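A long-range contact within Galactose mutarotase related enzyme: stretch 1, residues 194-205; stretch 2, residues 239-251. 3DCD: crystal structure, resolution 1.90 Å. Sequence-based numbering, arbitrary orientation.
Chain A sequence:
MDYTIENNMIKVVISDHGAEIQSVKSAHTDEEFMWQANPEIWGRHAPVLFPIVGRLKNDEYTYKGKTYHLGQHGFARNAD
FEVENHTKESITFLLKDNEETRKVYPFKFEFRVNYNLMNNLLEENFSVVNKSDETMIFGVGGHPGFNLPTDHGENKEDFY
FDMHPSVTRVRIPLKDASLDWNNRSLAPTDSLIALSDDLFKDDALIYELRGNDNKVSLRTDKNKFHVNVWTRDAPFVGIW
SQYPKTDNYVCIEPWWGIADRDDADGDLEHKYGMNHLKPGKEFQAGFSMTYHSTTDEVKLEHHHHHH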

# COMPACT_ATOMS: atom_id res chain seq x y z
N ALA A 194 15.30 -13.08 -0.97
CA ALA A 194 14.50 -13.92 -1.89
C ALA A 194 13.11 -14.21 -1.33
O ALA A 194 12.92 -14.29 -0.11
CB ALA A 194 15.22 -15.22 -2.19
N LEU A 195 12.14 -14.35 -2.22
CA LEU A 195 10.78 -14.67 -1.81
C LEU A 195 10.63 -16.17 -1.65
O LEU A 195 11.38 -16.96 -2.24
CB LEU A 195 9.74 -14.12 -2.81
CG LEU A 195 9.74 -12.60 -3.05
CD1 LEU A 195 8.64 -12.25 -4.05
CD2 LEU A 195 9.51 -11.86 -1.72
N SER A 196 9.68 -16.57 -0.81
CA SER A 196 9.38 -17.97 -0.58
C SER A 196 8.04 -18.04 0.14
O SER A 196 7.58 -17.05 0.70
CB SER A 196 10.46 -18.60 0.30
OG SER A 196 10.33 -18.16 1.66
N ASP A 197 7.43 -19.21 0.13
CA ASP A 197 6.19 -19.45 0.85
C ASP A 197 6.35 -19.17 2.36
O ASP A 197 5.47 -18.56 2.99
CB ASP A 197 5.72 -20.89 0.62
CG ASP A 197 5.08 -21.10 -0.77
OD1 ASP A 197 4.66 -20.11 -1.42
OD2 ASP A 197 5.00 -22.26 -1.21
N ASP A 198 7.47 -19.62 2.93
CA ASP A 198 7.76 -19.54 4.36
C ASP A 198 8.15 -18.12 4.84
O ASP A 198 8.00 -17.80 6.03
CB ASP A 198 8.91 -20.49 4.71
CG ASP A 198 9.23 -20.51 6.20
OD1 ASP A 198 8.43 -21.11 6.97
OD2 ASP A 198 10.27 -19.93 6.62
N LEU A 199 8.63 -17.29 3.92
CA LEU A 199 9.09 -15.95 4.28
C LEU A 199 8.08 -15.15 5.11
O LEU A 199 8.47 -14.40 6.03
CB LEU A 199 9.46 -15.14 3.03
CG LEU A 199 10.15 -13.78 3.29
CD1 LEU A 199 11.50 -13.91 4.00
CD2 LEU A 199 10.32 -13.02 2.00
N PHE A 200 6.80 -15.29 4.77
CA PHE A 200 5.75 -14.56 5.45
C PHE A 200 5.00 -15.37 6.48
O PHE A 200 3.86 -15.04 6.81
CB PHE A 200 4.82 -13.91 4.42
CG PHE A 200 5.57 -13.08 3.42
CD1 PHE A 200 6.17 -11.89 3.82
CD2 PHE A 200 5.75 -13.52 2.12
CE1 PHE A 200 6.91 -11.13 2.92
CE2 PHE A 200 6.48 -12.78 1.19
CZ PHE A 200 7.07 -11.59 1.59
N LYS A 201 5.66 -16.39 7.06
CA LYS A 201 5.00 -17.23 8.07
C LYS A 201 4.62 -16.46 9.33
O LYS A 201 3.64 -16.80 10.00
CB LYS A 201 5.84 -18.46 8.44
CG LYS A 201 7.20 -18.15 9.05
CD LYS A 201 7.77 -19.42 9.72
CE LYS A 201 9.28 -19.37 9.79
NZ LYS A 201 9.75 -18.12 10.46
N ASP A 202 5.39 -15.42 9.64
CA ASP A 202 5.13 -14.57 10.80
C ASP A 202 4.53 -13.22 10.39
O ASP A 202 4.77 -12.21 11.05
CB ASP A 202 6.42 -14.33 11.58
CG ASP A 202 6.99 -15.60 12.16
OD1 ASP A 202 6.21 -16.52 12.50
OD2 ASP A 202 8.22 -15.71 12.25
N ASP A 203 3.76 -13.23 9.30
CA ASP A 203 3.07 -12.03 8.78
C ASP A 203 4.07 -11.06 8.08
O ASP A 203 5.19 -11.45 7.77
CB ASP A 203 2.28 -11.36 9.91
CG ASP A 203 1.04 -10.64 9.43
OD1 ASP A 203 1.00 -10.16 8.27
OD2 ASP A 203 0.11 -10.54 10.25
N ALA A 204 3.62 -9.84 7.82
CA ALA A 204 4.34 -8.84 7.01
C ALA A 204 5.73 -8.53 7.55
O ALA A 204 5.93 -8.51 8.77
CB ALA A 204 3.52 -7.54 6.93
N LEU A 205 6.68 -8.31 6.65
CA LEU A 205 8.00 -7.81 7.00
C LEU A 205 7.88 -6.28 7.00
O LEU A 205 7.52 -5.70 5.98
CB LEU A 205 9.03 -8.30 5.98
CG LEU A 205 9.06 -9.81 5.72
CD1 LEU A 205 10.03 -10.17 4.56
CD2 LEU A 205 9.42 -10.56 6.99
N ILE A 239 6.21 -5.55 3.50
CA ILE A 239 6.28 -6.57 2.45
C ILE A 239 5.48 -7.76 2.95
O ILE A 239 5.73 -8.25 4.06
CB ILE A 239 7.75 -7.05 2.13
CG1 ILE A 239 8.78 -5.90 2.13
CG2 ILE A 239 7.78 -7.87 0.81
CD1 ILE A 239 8.57 -4.81 1.08
N TRP A 240 4.53 -8.26 2.14
CA TRP A 240 3.63 -9.30 2.62
C TRP A 240 3.11 -10.17 1.47
O TRP A 240 2.89 -9.69 0.37
CB TRP A 240 2.43 -8.64 3.35
CG TRP A 240 1.28 -9.57 3.74
CD1 TRP A 240 1.19 -10.36 4.86
CD2 TRP A 240 0.09 -9.81 2.99
NE1 TRP A 240 -0.01 -11.06 4.86
CE2 TRP A 240 -0.70 -10.73 3.72
CE3 TRP A 240 -0.40 -9.31 1.77
CZ2 TRP A 240 -1.94 -11.19 3.26
CZ3 TRP A 240 -1.65 -9.77 1.32
CH2 TRP A 240 -2.40 -10.69 2.07
N SER A 241 2.91 -11.44 1.76
CA SER A 241 2.06 -12.28 0.91
C SER A 241 1.28 -13.23 1.84
O SER A 241 1.61 -13.35 3.03
CB SER A 241 2.90 -13.03 -0.11
OG SER A 241 2.08 -13.65 -1.10
N GLN A 242 0.24 -13.88 1.31
CA GLN A 242 -0.67 -14.68 2.15
C GLN A 242 0.03 -15.90 2.72
O GLN A 242 0.97 -16.43 2.11
CB GLN A 242 -1.93 -15.09 1.35
CG GLN A 242 -3.09 -15.66 2.20
CD GLN A 242 -3.52 -14.72 3.30
OE1 GLN A 242 -2.91 -14.67 4.36
NE2 GLN A 242 -4.55 -13.94 3.04
N TYR A 243 -0.40 -16.29 3.92
CA TYR A 243 0.11 -17.46 4.63
C TYR A 243 -0.99 -17.87 5.63
O TYR A 243 -1.61 -17.00 6.24
CB TYR A 243 1.40 -17.12 5.39
CG TYR A 243 2.07 -18.32 6.00
CD1 TYR A 243 1.70 -18.79 7.27
CD2 TYR A 243 3.08 -19.01 5.30
CE1 TYR A 243 2.30 -19.91 7.82
CE2 TYR A 243 3.70 -20.13 5.86
CZ TYR A 243 3.29 -20.57 7.11
OH TYR A 243 3.90 -21.68 7.67
N PRO A 244 -1.23 -19.19 5.83
CA PRO A 244 -0.60 -20.38 5.26
C PRO A 244 -1.01 -20.76 3.83
O PRO A 244 -0.30 -21.53 3.21
CB PRO A 244 -1.02 -21.49 6.23
CG PRO A 244 -2.35 -21.08 6.69
CD PRO A 244 -2.28 -19.56 6.79
N LYS A 245 -2.12 -20.23 3.31
CA LYS A 245 -2.50 -20.46 1.91
C LYS A 245 -1.72 -19.50 1.02
O LYS A 245 -1.92 -18.30 1.11
CB LYS A 245 -4.00 -20.26 1.70
CG LYS A 245 -4.86 -21.32 2.35
CD LYS A 245 -6.33 -20.96 2.16
CE LYS A 245 -7.21 -22.18 2.32
NZ LYS A 245 -8.66 -21.82 2.33
N THR A 246 -0.82 -20.01 0.20
CA THR A 246 0.10 -19.15 -0.54
C THR A 246 -0.22 -19.09 -2.03
O THR A 246 -0.86 -19.98 -2.57
CB THR A 246 1.55 -19.62 -0.35
OG1 THR A 246 1.72 -20.92 -0.95
CG2 THR A 246 1.91 -19.68 1.14
N ASP A 247 0.24 -18.03 -2.69
CA ASP A 247 0.18 -17.96 -4.14
C ASP A 247 1.29 -17.03 -4.65
O ASP A 247 2.04 -16.43 -3.86
CB ASP A 247 -1.20 -17.49 -4.61
CG ASP A 247 -1.58 -18.05 -5.98
OD1 ASP A 247 -0.69 -18.34 -6.82
OD2 ASP A 247 -2.79 -18.22 -6.21
N ASN A 248 1.38 -16.91 -5.96
CA ASN A 248 2.54 -16.30 -6.60
C ASN A 248 2.35 -14.79 -6.81
O ASN A 248 2.17 -14.31 -7.94
CB ASN A 248 2.88 -17.05 -7.89
CG ASN A 248 3.22 -18.51 -7.62
OD1 ASN A 248 4.00 -18.82 -6.73
ND2 ASN A 248 2.58 -19.41 -8.37
N TYR A 249 2.40 -14.07 -5.70
CA TYR A 249 2.34 -12.61 -5.70
C TYR A 249 3.00 -12.12 -4.42
O TYR A 249 3.24 -12.90 -3.49
CB TYR A 249 0.89 -12.09 -5.76
CG TYR A 249 0.20 -12.15 -4.41
CD1 TYR A 249 -0.38 -13.34 -3.95
CD2 TYR A 249 0.14 -11.03 -3.57
CE1 TYR A 249 -1.02 -13.40 -2.72
CE2 TYR A 249 -0.49 -11.09 -2.31
CZ TYR A 249 -1.05 -12.28 -1.89
OH TYR A 249 -1.67 -12.36 -0.65
N VAL A 250 3.25 -10.82 -4.37
CA VAL A 250 3.78 -10.19 -3.17
C VAL A 250 3.25 -8.77 -3.15
O VAL A 250 3.09 -8.16 -4.23
CB VAL A 250 5.34 -10.25 -3.13
CG1 VAL A 250 5.98 -9.33 -4.20
CG2 VAL A 250 5.87 -9.92 -1.70
N CYS A 251 2.98 -8.23 -1.96
CA CYS A 251 2.62 -6.82 -1.84
C CYS A 251 3.80 -6.03 -1.29
O CYS A 251 4.53 -6.51 -0.40
CB CYS A 251 1.43 -6.63 -0.87
SG CYS A 251 -0.12 -7.42 -1.37
O HOH W 1 3.74 -16.58 2.25
O HOH W 2 3.14 -19.86 -4.08
O HOH W 3 6.45 -22.41 5.84
O HOH W 4 1.63 -13.57 5.90

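What places the Phe200 ring at the centre of this contact? Its CA-to-CB bond points toward the other stretch, and chi1 in the m well (-53°) with chi2 at -69° lays one face of the ring over the backbone of Trp240 and Ser241, with CG 3.5 Å from Ser241 N. The tip reaches apolar neighbours: CZ lies 3.9 Å from both Ile239 CG2 and Val250 CG2. Leu195, m at chi1 and t at chi2, extends the apolar patch, its CD1 4.0 Å from Val250 CG1.

How does Tyr243 meet the turn that begins at Phe200? With chi1 t (-173°) and chi2 -86°, one face of its ring lies against Lys201, whose CA sits 3.5 Å from the centroid of the Tyr243 ring and only 3° off the ring normal, a CH-pi contact. Lys201 therefore packs through its backbone and CB, while its end leads away, where NZ forms a salt bridge with Asp202 OD2 at 3.4 Å.

What do the acidic side chains do? Asp197, m at chi1, brings OD1 to 3.1 Å from Thr246 OG1, which donates a weak hydrogen bond from a p rotamer. Water 2 also donates to Asp197 OD1 and links it to Asn248 OD1. The CA-to-CB bond of Asp203 points away, but with chi1 t (-150°) its end comes nearer to stretch 2: OD1 accepts a hydrogen bond from Ala204 N at 2.7 Å and lies 3.4 Å from Trp240 CD1.

How is the far end fastened? Leu205 and Ile239 form an antiparallel hydrogen-bonded pair, Leu205 N to Ile239 O and Ile239 N to Leu205 O both measuring 2.8 Å. Leu205 (chi1 m, chi2 t) and Ile239 (m, m) share one face of the sheet. Trp240, chi1 t (172°), points away overall, yet its CB packs 3.9 Å from Ala204 CB, and Ala204 N lies at its ring edge, 3.9 Å from Trp240 CD1.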